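Local atomic coordinates of succinate dehydrogenase subunit A (Mycolicibacterium smegmatis, PDB entry 7D6V), a protein that carries FAD as the flavoprotein subunit of succinate dehydrogenase Sdh1 and probably oxidises succinate to fumarate, passing electrons on towards quinone. Residues C54-R59 and D96-L101; R59-K64 and T125-A130; D65-H70 and H90-P95. All blocks are in the same frame, centred on the assembly; numbering follows the deposited sequence.

Contact 1. Residues C54-R59 and D96-L101; sequences CAAAMR and DRVWEL
The side chains of M58 and W99 run antiparallel, CG of M58 over the rim of one indole face. This CG stands 3.7 Å above the indole plane of W99, while SD of M58 lies 3.5 Å from NE1 of W99. The sulfur sits obliquely to the five-membered ring, 4.0 Å from M58 SD to the W99 ring centroid, which makes this a Met-aromatic contact. A chi1 of -70°, anti to the carbonyl carbon, sets CG of M58 over that rim, and the bend at chi3 turns CE aside to A130 of the neighbouring strand.

V98, one residue before the tryptophan, splits its two methyls between partners. CG1 of V98 meets SD of M58 at 3.9 Å, and CG2 of V98 points at CB of A56, 3.7 Å away. C54 adds a looser touch to the same CG2. W99 additionally packs on G127 of the iron-sulfur subunit.

Methyls, a thioether and an indole thus join strand 54-55 and the loop after it to helix 84-102 by dispersion and sulfur-aromatic attraction, without a direct polar link between the two segments.

Contact 2. Residues R59-K64 and T125-A130; sequences RNVNTK and TYPRLA
CG of N62, set between its backbone N and carbonyl carbon (chi1 70°), puts the carboxamide carbon beside Y126, whose own CG is anti to the carbonyl carbon (chi1 -64°). The contact lies at the surface of the FAD-binding domain, where the loop between strand 54-55 and helix 67-76 rests on the segment leading into strand 129-130. That strand is the middle one of a small antiparallel sheet, and R128 and L129, both facing R119, form a classic beta bulge at its start.

The N62 and Y126 side chains cross at about a right angle, with the amide and ring planes 63° apart. ND2 of N62 comes to 3.2 Å from CD2 of Y126, obliquely to the ring. The other branch of the amide reaches the proline: OD1 of N62 lies 3.7 Å from CD of P127. Next to it, V61 and P127 also cross at about a right angle, CG1 of V61 touching CG of P127 at 3.9 Å. The K64 side chain crosses Y126 in the same manner near its hydroxyl, bent at chi3, which sets CE, and the backbone O of K64 lies obliquely to the same ring. The T125 methyl CG2 is placed over the centre of one ring face.

Within the loop, NE of R59 donates to O of T63 at 3.2 Å from above the carbonyl plane, linking the two residues; the same NE also makes a weak bond to O of D65. R128, whose CB points away from the loop, forms salt bridges with D65 and D73. At the outer end, the ammonium NZ of K64 stops 3.7 Å from OH of Y126, with CE of K64 3.8 Å from the same oxygen.

Contact 3. Residues D65-H70 and H90-P95; sequences DSWQVH and HAQEAP
W67 and A91 are the nearest CA pair of the two segments, 5.1 Å apart. The small A91 methyl permits this: CB of A91 lies 3.5 Å from the backbone O of W67, and CB of W67 rests 3.6 Å from O of A91. On the buried side H70 and H90 cross obliquely, CE1 of H70 3.8 Å from CE1 of H90, the ring planes 77° apart, with NE2 of H70 in the plane of the H90 ring at its edge. Both imidazoles have CG anti to the backbone N, but their polar ends are held by other groups: NE2 of H70 bonds to OD1 of N427, and NE2 of H90 to OG of S430. These bonds should limit rotation of the two rings.

Toward the partly exposed side the packing is looser and rests on W67 and Q92. CG of W67 lies between its backbone N and carbonyl carbon (chi1 74°), and the indole runs side by side with the glutamine, pointing the same way. Q92 OE1 hangs 3.7 Å above the W67 ring plane, over its centre, while Q92 CB makes a CH-pi contact with the five-membered ring. CD of Q68 lies over the rim of the opposite face.

The side chain of H90 lies about 9 Å from the bound FAD, and the histidines anchor both helices to the start of helix 427-448. Two helices packed through a small alanine thus form part of the helical shell beside the flavin in the FAD-binding domain of this flavoprotein family.

In the fold
The three contacts cluster on one side of the chain's centre within the FAD-binding domain, the centres of the contacts 9 to 11 Å apart. Contacts 1 and 2 share R59 and meet through strands 54-55 and 129-130, neighbours in the small antiparallel sheet, where C54 O pairs with A130 N. Contacts 1 and 3 both use helix 84-102, one following the other along it. In sequence contact 3 is nested inside the loops closed by contacts 1 and 2, whose segments alternate. D65, just before helix 67-76, links contact 3 to contact 2 through its salt bridge with R128. Sheet, surface loop and two helices thereby form one continuous block, reaching from near the flavin to the surface.

Contact 1. Residues C54-R59 and D96-L101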
ATOM      1  N   CYS A  54     -10.445  -2.954  13.151  1.00 15.29           N
ATOM      2  CA  CYS A  54     -10.901  -1.992  14.145  1.00 15.29           C
ATOM      3  C   CYS A  54     -11.843  -2.695  15.105  1.00 15.29           C
ATOM      4  O   CYS A  54     -12.855  -3.260  14.682  1.00 15.29           O
ATOM      5  CB  CYS A  54     -11.615  -0.811  13.492  1.00 15.29           C
ATOM      6  SG  CYS A  54     -10.563   0.319  12.604  1.00 15.29           S
ATOM      7  N   ALA A  55     -11.530  -2.634  16.394  1.00 14.40           N
ATOM      8  CA  ALA A  55     -12.400  -3.209  17.412  1.00 14.40           C
ATOM      9  C   ALA A  55     -13.564  -2.255  17.648  1.00 14.40           C
ATOM     10  O   ALA A  55     -13.372  -1.138  18.136  1.00 14.40           O
ATOM     11  CB  ALA A  55     -11.620  -3.468  18.695  1.00 14.40           C
ATOM     12  N   ALA A  56     -14.771  -2.688  17.296  1.00 13.90           N
ATOM     13  CA  ALA A  56     -15.965  -1.876  17.477  1.00 13.90           C
ATOM     14  C   ALA A  56     -17.148  -2.793  17.730  1.00 13.90           C
ATOM     15  O   ALA A  56     -17.402  -3.709  16.944  1.00 13.90           O
ATOM     16  CB  ALA A  56     -16.226  -0.991  16.255  1.00 13.90           C
ATOM     17  N   ALA A  57     -17.875  -2.539  18.818  1.00 13.56           N
ATOM     18  CA  ALA A  57     -19.012  -3.371  19.208  1.00 13.56           C
ATOM     19  C   ALA A  57     -20.224  -3.035  18.338  1.00 13.56           C
ATOM     20  O   ALA A  57     -21.248  -2.525  18.796  1.00 13.56           O
ATOM     21  CB  ALA A  57     -19.318  -3.194  20.687  1.00 13.56           C
ATOM     22  N   MET A  58     -20.088  -3.340  17.048  1.00 14.54           N
ATOM     23  CA  MET A  58     -21.175  -3.147  16.098  1.00 14.54           C
ATOM     24  C   MET A  58     -22.212  -4.260  16.155  1.00 14.54           C
ATOM     25  O   MET A  58     -23.339  -4.054  15.694  1.00 14.54           O
ATOM     26  CB  MET A  58     -20.614  -3.028  14.681  1.00 14.54           C
ATOM     27  CG  MET A  58     -19.843  -1.744  14.438  1.00 14.54           C
ATOM     28  SD  MET A  58     -19.304  -1.528  12.736  1.00 14.54           S
ATOM     29  CE  MET A  58     -18.359  -3.021  12.488  1.00 14.54           C
ATOM     30  N   ARG A  59     -21.853  -5.425  16.699  1.00 14.53           N
ATOM     31  CA  ARG A  59     -22.757  -6.560  16.889  1.00 14.53           C
ATOM     32  C   ARG A  59     -23.223  -7.163  15.568  1.00 14.53           C
ATOM     33  O   ARG A  59     -24.294  -7.766  15.500  1.00 14.53           O
ATOM     34  CB  ARG A  59     -23.967  -6.182  17.750  1.00 14.53           C
ATOM     35  CG  ARG A  59     -23.611  -5.667  19.127  1.00 14.53           C
ATOM     36  CD  ARG A  59     -24.711  -4.795  19.692  1.00 14.53           C
ATOM     37  NE  ARG A  59     -25.823  -5.582  20.212  1.00 14.53           N
ATOM     38  CZ  ARG A  59     -27.102  -5.341  19.941  1.00 14.53           C
ATOM     39  NH1 ARG A  59     -27.432  -4.332  19.149  1.00 14.53           N
ATOM     40  NH2 ARG A  59     -28.049  -6.107  20.458  1.00 14.53           N
ATOM     41  N   ASP A  96     -19.723   4.093  16.037  1.00 15.30           N
ATOM     42  CA  ASP A  96     -20.130   5.257  15.256  1.00 15.30           C
ATOM     43  C   ASP A  96     -19.037   5.689  14.287  1.00 15.30           C
ATOM     44  O   ASP A  96     -19.320   6.028  13.133  1.00 15.30           O
ATOM     45  CB  ASP A  96     -20.492   6.410  16.188  1.00 15.30           C
ATOM     46  CG  ASP A  96     -21.831   6.218  16.858  1.00 15.30           C
ATOM     47  OD1 ASP A  96     -22.749   5.674  16.212  1.00 15.30           O
ATOM     48  OD2 ASP A  96     -21.965   6.615  18.034  1.00 15.30           O
ATOM     49  N   ARG A  97     -17.784   5.695  14.743  1.00 14.08           N
ATOM     50  CA  ARG A  97     -16.687   6.126  13.884  1.00 14.08           C
ATOM     51  C   ARG A  97     -16.481   5.159  12.728  1.00 14.08           C
ATOM     52  O   ARG A  97     -16.252   5.581  11.588  1.00 14.08           O
ATOM     53  CB  ARG A  97     -15.410   6.274  14.708  1.00 14.08           C
ATOM     54  CG  ARG A  97     -15.587   7.076  15.989  1.00 14.08           C
ATOM     55  CD  ARG A  97     -15.608   8.578  15.734  1.00 14.08           C
ATOM     56  NE  ARG A  97     -16.918   9.050  15.296  1.00 14.08           N
ATOM     57  CZ  ARG A  97     -17.933   9.317  16.110  1.00 14.08           C
ATOM     58  NH1 ARG A  97     -17.797   9.162  17.417  1.00 14.08           N
ATOM     59  NH2 ARG A  97     -19.086   9.741  15.618  1.00 14.08           N
ATOM     60  N   VAL A  98     -16.585   3.857  12.994  1.00 14.59           N
ATOM     61  CA  VAL A  98     -16.457   2.871  11.928  1.00 14.59           C
ATOM     62  C   VAL A  98     -17.603   3.009  10.935  1.00 14.59           C
ATOM     63  O   VAL A  98     -17.405   2.908   9.720  1.00 14.59           O
ATOM     64  CB  VAL A  98     -16.382   1.452  12.519  1.00 14.59           C
ATOM     65  CG1 VAL A  98     -16.193   0.430  11.415  1.00 14.59           C
ATOM     66  CG2 VAL A  98     -15.252   1.364  13.523  1.00 14.59           C
ATOM     67  N   TRP A  99     -18.820   3.241  11.432  1.00 15.46           N
ATOM     68  CA  TRP A  99     -19.957   3.406  10.533  1.00 15.46           C
ATOM     69  C   TRP A  99     -19.807   4.644   9.662  1.00 15.46           C
ATOM     70  O   TRP A  99     -20.130   4.611   8.470  1.00 15.46           O
ATOM     71  CB  TRP A  99     -21.258   3.473  11.326  1.00 15.46           C
ATOM     72  CG  TRP A  99     -21.778   2.138  11.696  1.00 15.46           C
ATOM     73  CD1 TRP A  99     -21.652   0.988  10.981  1.00 15.46           C
ATOM     74  CD2 TRP A  99     -22.509   1.803  12.875  1.00 15.46           C
ATOM     75  NE1 TRP A  99     -22.262  -0.047  11.643  1.00 15.46           N
ATOM     76  CE2 TRP A  99     -22.796   0.429  12.811  1.00 15.46           C
ATOM     77  CE3 TRP A  99     -22.952   2.533  13.980  1.00 15.46           C
ATOM     78  CZ2 TRP A  99     -23.502  -0.231  13.806  1.00 15.46           C
ATOM     79  CZ3 TRP A  99     -23.651   1.876  14.967  1.00 15.46           C
ATOM     80  CH2 TRP A  99     -23.921   0.508  14.874  1.00 15.46           C
ATOM     81  N   GLU A 100     -19.331   5.749  10.233  1.00 14.66           N
ATOM     82  CA  GLU A 100     -19.155   6.950   9.428  1.00 14.66           C
ATOM     83  C   GLU A 100     -17.936   6.865   8.522  1.00 14.66           C
ATOM     84  O   GLU A 100     -17.824   7.667   7.591  1.00 14.66           O
ATOM     85  CB  GLU A 100     -19.069   8.192  10.317  1.00 14.66           C
ATOM     86  CG  GLU A 100     -17.792   8.334  11.105  1.00 14.66           C
ATOM     87  CD  GLU A 100     -17.897   9.394  12.182  1.00 14.66           C
ATOM     88  OE1 GLU A 100     -19.027   9.837  12.473  1.00 14.66           O
ATOM     89  OE2 GLU A 100     -16.849   9.786  12.735  1.00 14.66           O
ATOM     90  N   LEU A 101     -17.026   5.919   8.769  1.00 14.73           N
ATOM     91  CA  LEU A 101     -15.932   5.695   7.828  1.00 14.73           C
ATOM     92  C   LEU A 101     -16.447   5.293   6.453  1.00 14.73           C
ATOM     93  O   LEU A 101     -15.901   5.722   5.431  1.00 14.73           O
ATOM     94  CB  LEU A 101     -14.979   4.624   8.355  1.00 14.73           C
ATOM     95  CG  LEU A 101     -13.707   5.081   9.060  1.00 14.73           C
ATOM     96  CD1 LEU A 101     -12.905   3.873   9.493  1.00 14.73           C
ATOM     97  CD2 LEU A 101     -12.887   5.974   8.152  1.00 14.73           C
TER

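Contact 2. Residues R59-K64 and T125-A130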
ATOM      1  N   ARG A  59     -21.853  -5.425  16.699  1.00 14.53           N
ATOM      2  CA  ARG A  59     -22.757  -6.560  16.889  1.00 14.53           C
ATOM      3  C   ARG A  59     -23.223  -7.163  15.568  1.00 14.53           C
ATOM      4  O   ARG A  59     -24.294  -7.766  15.500  1.00 14.53           O
ATOM      5  CB  ARG A  59     -23.967  -6.182  17.750  1.00 14.53           C
ATOM      6  CG  ARG A  59     -23.611  -5.667  19.127  1.00 14.53           C
ATOM      7  CD  ARG A  59     -24.711  -4.795  19.692  1.00 14.53           C
ATOM      8  NE  ARG A  59     -25.823  -5.582  20.212  1.00 14.53           N
ATOM      9  CZ  ARG A  59     -27.102  -5.341  19.941  1.00 14.53           C
ATOM     10  NH1 ARG A  59     -27.432  -4.332  19.149  1.00 14.53           N
ATOM     11  NH2 ARG A  59     -28.049  -6.107  20.458  1.00 14.53           N
ATOM     12  N   ASN A  60     -22.423  -7.018  14.511  1.00 14.69           N
ATOM     13  CA  ASN A  60     -22.826  -7.525  13.204  1.00 14.69           C
ATOM     14  C   ASN A  60     -22.764  -9.046  13.152  1.00 14.69           C
ATOM     15  O   ASN A  60     -23.633  -9.685  12.549  1.00 14.69           O
ATOM     16  CB  ASN A  60     -21.947  -6.923  12.111  1.00 14.69           C
ATOM     17  CG  ASN A  60     -22.158  -5.442  11.949  1.00 14.69           C
ATOM     18  OD1 ASN A  60     -23.174  -4.898  12.374  1.00 14.69           O
ATOM     19  ND2 ASN A  60     -21.196  -4.774  11.331  1.00 14.69           N
ATOM     20  N   VAL A  61     -21.745  -9.641  13.767  1.00 15.01           N
ATOM     21  CA  VAL A  61     -21.586 -11.090  13.712  1.00 15.01           C
ATOM     22  C   VAL A  61     -22.497 -11.769  14.725  1.00 15.01           C
ATOM     23  O   VAL A  61     -23.342 -12.596  14.365  1.00 15.01           O
ATOM     24  CB  VAL A  61     -20.111 -11.480  13.922  1.00 15.01           C
ATOM     25  CG1 VAL A  61     -19.989 -12.977  14.142  1.00 15.01           C
ATOM     26  CG2 VAL A  61     -19.281 -11.047  12.729  1.00 15.01           C
ATOM     27  N   ASN A  62     -22.346 -11.432  16.003  1.00 15.25           N
ATOM     28  CA  ASN A  62     -23.292 -11.870  17.016  1.00 15.25           C
ATOM     29  C   ASN A  62     -23.718 -10.683  17.867  1.00 15.25           C
ATOM     30  O   ASN A  62     -22.944  -9.754  18.108  1.00 15.25           O
ATOM     31  CB  ASN A  62     -22.729 -12.994  17.904  1.00 15.25           C
ATOM     32  CG  ASN A  62     -21.636 -12.525  18.828  1.00 15.25           C
ATOM     33  OD1 ASN A  62     -20.922 -11.570  18.536  1.00 15.25           O
ATOM     34  ND2 ASN A  62     -21.512 -13.189  19.967  1.00 15.25           N
ATOM     35  N   THR A  63     -24.964 -10.735  18.325  1.00 15.65           N
ATOM     36  CA  THR A  63     -25.625  -9.601  18.953  1.00 15.65           C
ATOM     37  C   THR A  63     -25.473  -9.570  20.466  1.00 15.65           C
ATOM     38  O   THR A  63     -26.021  -8.666  21.105  1.00 15.65           O
ATOM     39  CB  THR A  63     -27.111  -9.605  18.591  1.00 15.65           C
ATOM     40  OG1 THR A  63     -27.758 -10.705  19.241  1.00 15.65           O
ATOM     41  CG2 THR A  63     -27.283  -9.740  17.092  1.00 15.65           C
ATOM     42  N   LYS A  64     -24.754 -10.523  21.055  1.00 14.95           N
ATOM     43  CA  LYS A  64     -24.517 -10.506  22.492  1.00 14.95           C
ATOM     44  C   LYS A  64     -23.446  -9.506  22.898  1.00 14.95           C
ATOM     45  O   LYS A  64     -23.260  -9.275  24.097  1.00 14.95           O
ATOM     46  CB  LYS A  64     -24.122 -11.899  22.981  1.00 14.95           C
ATOM     47  CG  LYS A  64     -25.297 -12.784  23.345  1.00 14.95           C
ATOM     48  CD  LYS A  64     -24.830 -14.055  24.027  1.00 14.95           C
ATOM     49  CE  LYS A  64     -23.707 -14.717  23.246  1.00 14.95           C
ATOM     50  NZ  LYS A  64     -23.010 -15.763  24.042  1.00 14.95           N
ATOM     51  N   THR A 125     -13.759 -10.793  23.690  1.00 13.88           N
ATOM     52  CA  THR A 125     -14.706 -11.863  23.988  1.00 13.88           C
ATOM     53  C   THR A 125     -15.522 -12.256  22.762  1.00 13.88           C
ATOM     54  O   THR A 125     -15.865 -13.433  22.598  1.00 13.88           O
ATOM     55  CB  THR A 125     -15.630 -11.436  25.129  1.00 13.88           C
ATOM     56  OG1 THR A 125     -14.844 -11.101  26.277  1.00 13.88           O
ATOM     57  CG2 THR A 125     -16.588 -12.554  25.500  1.00 13.88           C
ATOM     58  N   TYR A 126     -15.824 -11.307  21.892  1.00 14.17           N
ATOM     59  CA  TYR A 126     -16.687 -11.512  20.741  1.00 14.17           C
ATOM     60  C   TYR A 126     -15.999 -10.981  19.496  1.00 14.17           C
ATOM     61  O   TYR A 126     -15.089 -10.151  19.589  1.00 14.17           O
ATOM     62  CB  TYR A 126     -18.036 -10.806  20.945  1.00 14.17           C
ATOM     63  CG  TYR A 126     -18.848 -11.363  22.089  1.00 14.17           C
ATOM     64  CD1 TYR A 126     -19.249 -10.553  23.137  1.00 14.17           C
ATOM     65  CD2 TYR A 126     -19.203 -12.700  22.125  1.00 14.17           C
ATOM     66  CE1 TYR A 126     -19.987 -11.055  24.181  1.00 14.17           C
ATOM     67  CE2 TYR A 126     -19.940 -13.212  23.169  1.00 14.17           C
ATOM     68  CZ  TYR A 126     -20.331 -12.385  24.193  1.00 14.17           C
ATOM     69  OH  TYR A 126     -21.066 -12.892  25.235  1.00 14.17           O
ATOM     70  N   PRO A 127     -16.393 -11.455  18.312  1.00 14.84           N
ATOM     71  CA  PRO A 127     -15.807 -10.919  17.073  1.00 14.84           C
ATOM     72  C   PRO A 127     -16.141  -9.446  16.910  1.00 14.84           C
ATOM     73  O   PRO A 127     -17.309  -9.052  16.893  1.00 14.84           O
ATOM     74  CB  PRO A 127     -16.452 -11.777  15.976  1.00 14.84           C
ATOM     75  CG  PRO A 127     -16.997 -12.967  16.675  1.00 14.84           C
ATOM     76  CD  PRO A 127     -17.380 -12.511  18.035  1.00 14.84           C
ATOM     77  N   ARG A 128     -15.101  -8.627  16.787  1.00 13.60           N
ATOM     78  CA  ARG A 128     -15.251  -7.179  16.813  1.00 13.60           C
ATOM     79  C   ARG A 128     -14.502  -6.446  15.718  1.00 13.60           C
ATOM     80  O   ARG A 128     -14.839  -5.290  15.445  1.00 13.60           O
ATOM     81  CB  ARG A 128     -14.770  -6.618  18.159  1.00 13.60           C
ATOM     82  CG  ARG A 128     -15.802  -6.618  19.245  1.00 13.60           C
ATOM     83  CD  ARG A 128     -15.443  -5.617  20.314  1.00 13.60           C
ATOM     84  NE  ARG A 128     -14.673  -6.219  21.395  1.00 13.60           N
ATOM     85  CZ  ARG A 128     -15.199  -6.916  22.394  1.00 13.60           C
ATOM     86  NH1 ARG A 128     -16.503  -7.116  22.461  1.00 13.60           N
ATOM     87  NH2 ARG A 128     -14.416  -7.416  23.329  1.00 13.60           N
ATOM     88  N   LEU A 129     -13.506  -7.058  15.089  1.00 14.31           N
ATOM     89  CA  LEU A 129     -12.540  -6.330  14.273  1.00 14.31           C
ATOM     90  C   LEU A 129     -13.073  -6.197  12.853  1.00 14.31           C
ATOM     91  O   LEU A 129     -13.064  -7.157  12.080  1.00 14.31           O
ATOM     92  CB  LEU A 129     -11.186  -7.026  14.304  1.00 14.31           C
ATOM     93  CG  LEU A 129     -10.221  -6.557  15.395  1.00 14.31           C
ATOM     94  CD1 LEU A 129     -10.716  -6.952  16.772  1.00 14.31           C
ATOM     95  CD2 LEU A 129      -8.833  -7.111  15.153  1.00 14.31           C
ATOM     96  N   ALA A 130     -13.539  -4.999  12.508  1.00 14.51           N
ATOM     97  CA  ALA A 130     -13.899  -4.701  11.131  1.00 14.51           C
ATOM     98  C   ALA A 130     -12.645  -4.684  10.269  1.00 14.51           C
ATOM     99  O   ALA A 130     -11.662  -4.023  10.604  1.00 14.51           O
ATOM    100  CB  ALA A 130     -14.617  -3.357  11.049  1.00 14.51           C
TER

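Contact 3. Residues D65-H70 and H90-P95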
ATOM      1  N   ASP A  65     -22.743  -8.917  21.938  1.00 13.94           N
ATOM      2  CA  ASP A  65     -21.736  -7.917  22.243  1.00 13.94           C
ATOM      3  C   ASP A  65     -22.384  -6.618  22.707  1.00 13.94           C
ATOM      4  O   ASP A  65     -23.536  -6.311  22.388  1.00 13.94           O
ATOM      5  CB  ASP A  65     -20.862  -7.655  21.021  1.00 13.94           C
ATOM      6  CG  ASP A  65     -19.464  -7.229  21.389  1.00 13.94           C
ATOM      7  OD1 ASP A  65     -19.176  -7.112  22.596  1.00 13.94           O
ATOM      8  OD2 ASP A  65     -18.651  -7.010  20.473  1.00 13.94           O
ATOM      9  N   SER A  66     -21.621  -5.851  23.478  1.00 13.39           N
ATOM     10  CA  SER A  66     -22.054  -4.547  23.954  1.00 13.39           C
ATOM     11  C   SER A  66     -20.809  -3.732  24.264  1.00 13.39           C
ATOM     12  O   SER A  66     -19.690  -4.246  24.239  1.00 13.39           O
ATOM     13  CB  SER A  66     -22.962  -4.666  25.181  1.00 13.39           C
ATOM     14  OG  SER A  66     -22.363  -5.449  26.195  1.00 13.39           O
ATOM     15  N   TRP A  67     -21.013  -2.443  24.542  1.00 13.42           N
ATOM     16  CA  TRP A  67     -19.882  -1.612  24.931  1.00 13.42           C
ATOM     17  C   TRP A  67     -19.375  -1.967  26.320  1.00 13.42           C
ATOM     18  O   TRP A  67     -18.205  -1.719  26.618  1.00 13.42           O
ATOM     19  CB  TRP A  67     -20.245  -0.122  24.843  1.00 13.42           C
ATOM     20  CG  TRP A  67     -21.155   0.387  25.924  1.00 13.42           C
ATOM     21  CD1 TRP A  67     -22.500   0.570  25.838  1.00 13.42           C
ATOM     22  CD2 TRP A  67     -20.778   0.804  27.242  1.00 13.42           C
ATOM     23  NE1 TRP A  67     -22.988   1.057  27.022  1.00 13.42           N
ATOM     24  CE2 TRP A  67     -21.951   1.209  27.901  1.00 13.42           C
ATOM     25  CE3 TRP A  67     -19.564   0.863  27.931  1.00 13.42           C
ATOM     26  CZ2 TRP A  67     -21.945   1.669  29.215  1.00 13.42           C
ATOM     27  CZ3 TRP A  67     -19.562   1.317  29.232  1.00 13.42           C
ATOM     28  CH2 TRP A  67     -20.744   1.714  29.860  1.00 13.42           C
ATOM     29  N   GLN A  68     -20.221  -2.548  27.172  1.00 13.42           N
ATOM     30  CA  GLN A  68     -19.763  -3.018  28.475  1.00 13.42           C
ATOM     31  C   GLN A  68     -18.763  -4.160  28.333  1.00 13.42           C
ATOM     32  O   GLN A  68     -17.748  -4.198  29.038  1.00 13.42           O
ATOM     33  CB  GLN A  68     -20.958  -3.458  29.317  1.00 13.42           C
ATOM     34  CG  GLN A  68     -21.803  -2.317  29.842  1.00 13.42           C
ATOM     35  CD  GLN A  68     -23.005  -2.025  28.966  1.00 13.42           C
ATOM     36  OE1 GLN A  68     -23.032  -2.374  27.788  1.00 13.42           O
ATOM     37  NE2 GLN A  68     -24.009  -1.380  29.542  1.00 13.42           N
ATOM     38  N   VAL A  69     -19.037  -5.102  27.428  1.00 13.52           N
ATOM     39  CA  VAL A  69     -18.126  -6.223  27.214  1.00 13.52           C
ATOM     40  C   VAL A  69     -16.795  -5.732  26.660  1.00 13.52           C
ATOM     41  O   VAL A  69     -15.724  -6.160  27.107  1.00 13.52           O
ATOM     42  CB  VAL A  69     -18.778  -7.266  26.287  1.00 13.52           C
ATOM     43  CG1 VAL A  69     -17.822  -8.410  26.016  1.00 13.52           C
ATOM     44  CG2 VAL A  69     -20.064  -7.781  26.899  1.00 13.52           C
ATOM     45  N   HIS A  70     -16.842  -4.826  25.682  1.00 13.45           N
ATOM     46  CA  HIS A  70     -15.618  -4.262  25.122  1.00 13.45           C
ATOM     47  C   HIS A  70     -14.842  -3.479  26.175  1.00 13.45           C
ATOM     48  O   HIS A  70     -13.610  -3.541  26.224  1.00 13.45           O
ATOM     49  CB  HIS A  70     -15.968  -3.375  23.929  1.00 13.45           C
ATOM     50  CG  HIS A  70     -14.793  -2.990  23.086  1.00 13.45           C
ATOM     51  ND1 HIS A  70     -14.927  -2.306  21.898  1.00 13.45           N
ATOM     52  CD2 HIS A  70     -13.466  -3.194  23.253  1.00 13.45           C
ATOM     53  CE1 HIS A  70     -13.734  -2.104  21.371  1.00 13.45           C
ATOM     54  NE2 HIS A  70     -12.830  -2.634  22.174  1.00 13.45           N
ATOM     55  N   HIS A  90     -14.111   5.204  24.474  1.00 14.84           N
ATOM     56  CA  HIS A  90     -13.752   4.484  23.258  1.00 14.84           C
ATOM     57  C   HIS A  90     -14.692   3.316  23.006  1.00 14.84           C
ATOM     58  O   HIS A  90     -15.072   3.054  21.861  1.00 14.84           O
ATOM     59  CB  HIS A  90     -12.309   3.994  23.357  1.00 14.84           C
ATOM     60  CG  HIS A  90     -11.926   3.006  22.301  1.00 14.84           C
ATOM     61  ND1 HIS A  90     -12.054   1.645  22.475  1.00 14.84           N
ATOM     62  CD2 HIS A  90     -11.384   3.177  21.073  1.00 14.84           C
ATOM     63  CE1 HIS A  90     -11.624   1.021  21.393  1.00 14.84           C
ATOM     64  NE2 HIS A  90     -11.212   1.928  20.528  1.00 14.84           N
ATOM     65  N   ALA A  91     -15.067   2.591  24.061  1.00 14.64           N
ATOM     66  CA  ALA A  91     -15.965   1.456  23.890  1.00 14.64           C
ATOM     67  C   ALA A  91     -17.321   1.898  23.365  1.00 14.64           C
ATOM     68  O   ALA A  91     -17.878   1.267  22.460  1.00 14.64           O
ATOM     69  CB  ALA A  91     -16.122   0.706  25.211  1.00 14.64           C
ATOM     70  N   GLN A  92     -17.869   2.982  23.906  1.00 14.84           N
ATOM     71  CA  GLN A  92     -19.212   3.374  23.504  1.00 14.84           C
ATOM     72  C   GLN A  92     -19.247   4.312  22.303  1.00 14.84           C
ATOM     73  O   GLN A  92     -20.338   4.612  21.813  1.00 14.84           O
ATOM     74  CB  GLN A  92     -19.968   4.007  24.677  1.00 14.84           C
ATOM     75  CG  GLN A  92     -19.327   5.222  25.285  1.00 14.84           C
ATOM     76  CD  GLN A  92     -19.847   5.500  26.679  1.00 14.84           C
ATOM     77  OE1 GLN A  92     -20.611   4.713  27.233  1.00 14.84           O
ATOM     78  NE2 GLN A  92     -19.439   6.625  27.252  1.00 14.84           N
ATOM     79  N   GLU A  93     -18.100   4.768  21.798  1.00 14.78           N
ATOM     80  CA  GLU A  93     -18.085   5.610  20.609  1.00 14.78           C
ATOM     81  C   GLU A  93     -17.415   4.964  19.405  1.00 14.78           C
ATOM     82  O   GLU A  93     -17.384   5.577  18.335  1.00 14.78           O
ATOM     83  CB  GLU A  93     -17.404   6.945  20.918  1.00 14.78           C
ATOM     84  CG  GLU A  93     -18.117   7.772  21.966  1.00 14.78           C
ATOM     85  CD  GLU A  93     -17.469   9.118  22.172  1.00 14.78           C
ATOM     86  OE1 GLU A  93     -16.411   9.365  21.560  1.00 14.78           O
ATOM     87  OE2 GLU A  93     -18.016   9.932  22.942  1.00 14.78           O
ATOM     88  N   ALA A  94     -16.879   3.757  19.540  1.00 14.35           N
ATOM     89  CA  ALA A  94     -16.164   3.107  18.447  1.00 14.35           C
ATOM     90  C   ALA A  94     -17.058   2.721  17.267  1.00 14.35           C
ATOM     91  O   ALA A  94     -16.658   2.946  16.119  1.00 14.35           O
ATOM     92  CB  ALA A  94     -15.414   1.874  18.955  1.00 14.35           C
ATOM     93  N   PRO A  95     -18.239   2.122  17.476  1.00 14.58           N
ATOM     94  CA  PRO A  95     -19.064   1.749  16.312  1.00 14.58           C
ATOM     95  C   PRO A  95     -19.472   2.925  15.441  1.00 14.58           C
ATOM     96  O   PRO A  95     -19.562   2.772  14.217  1.00 14.58           O
ATOM     97  CB  PRO A  95     -20.282   1.074  16.953  1.00 14.58           C
ATOM     98  CG  PRO A  95     -19.806   0.606  18.260  1.00 14.58           C
ATOM     99  CD  PRO A  95     -18.852   1.642  18.728  1.00 14.58           C
TER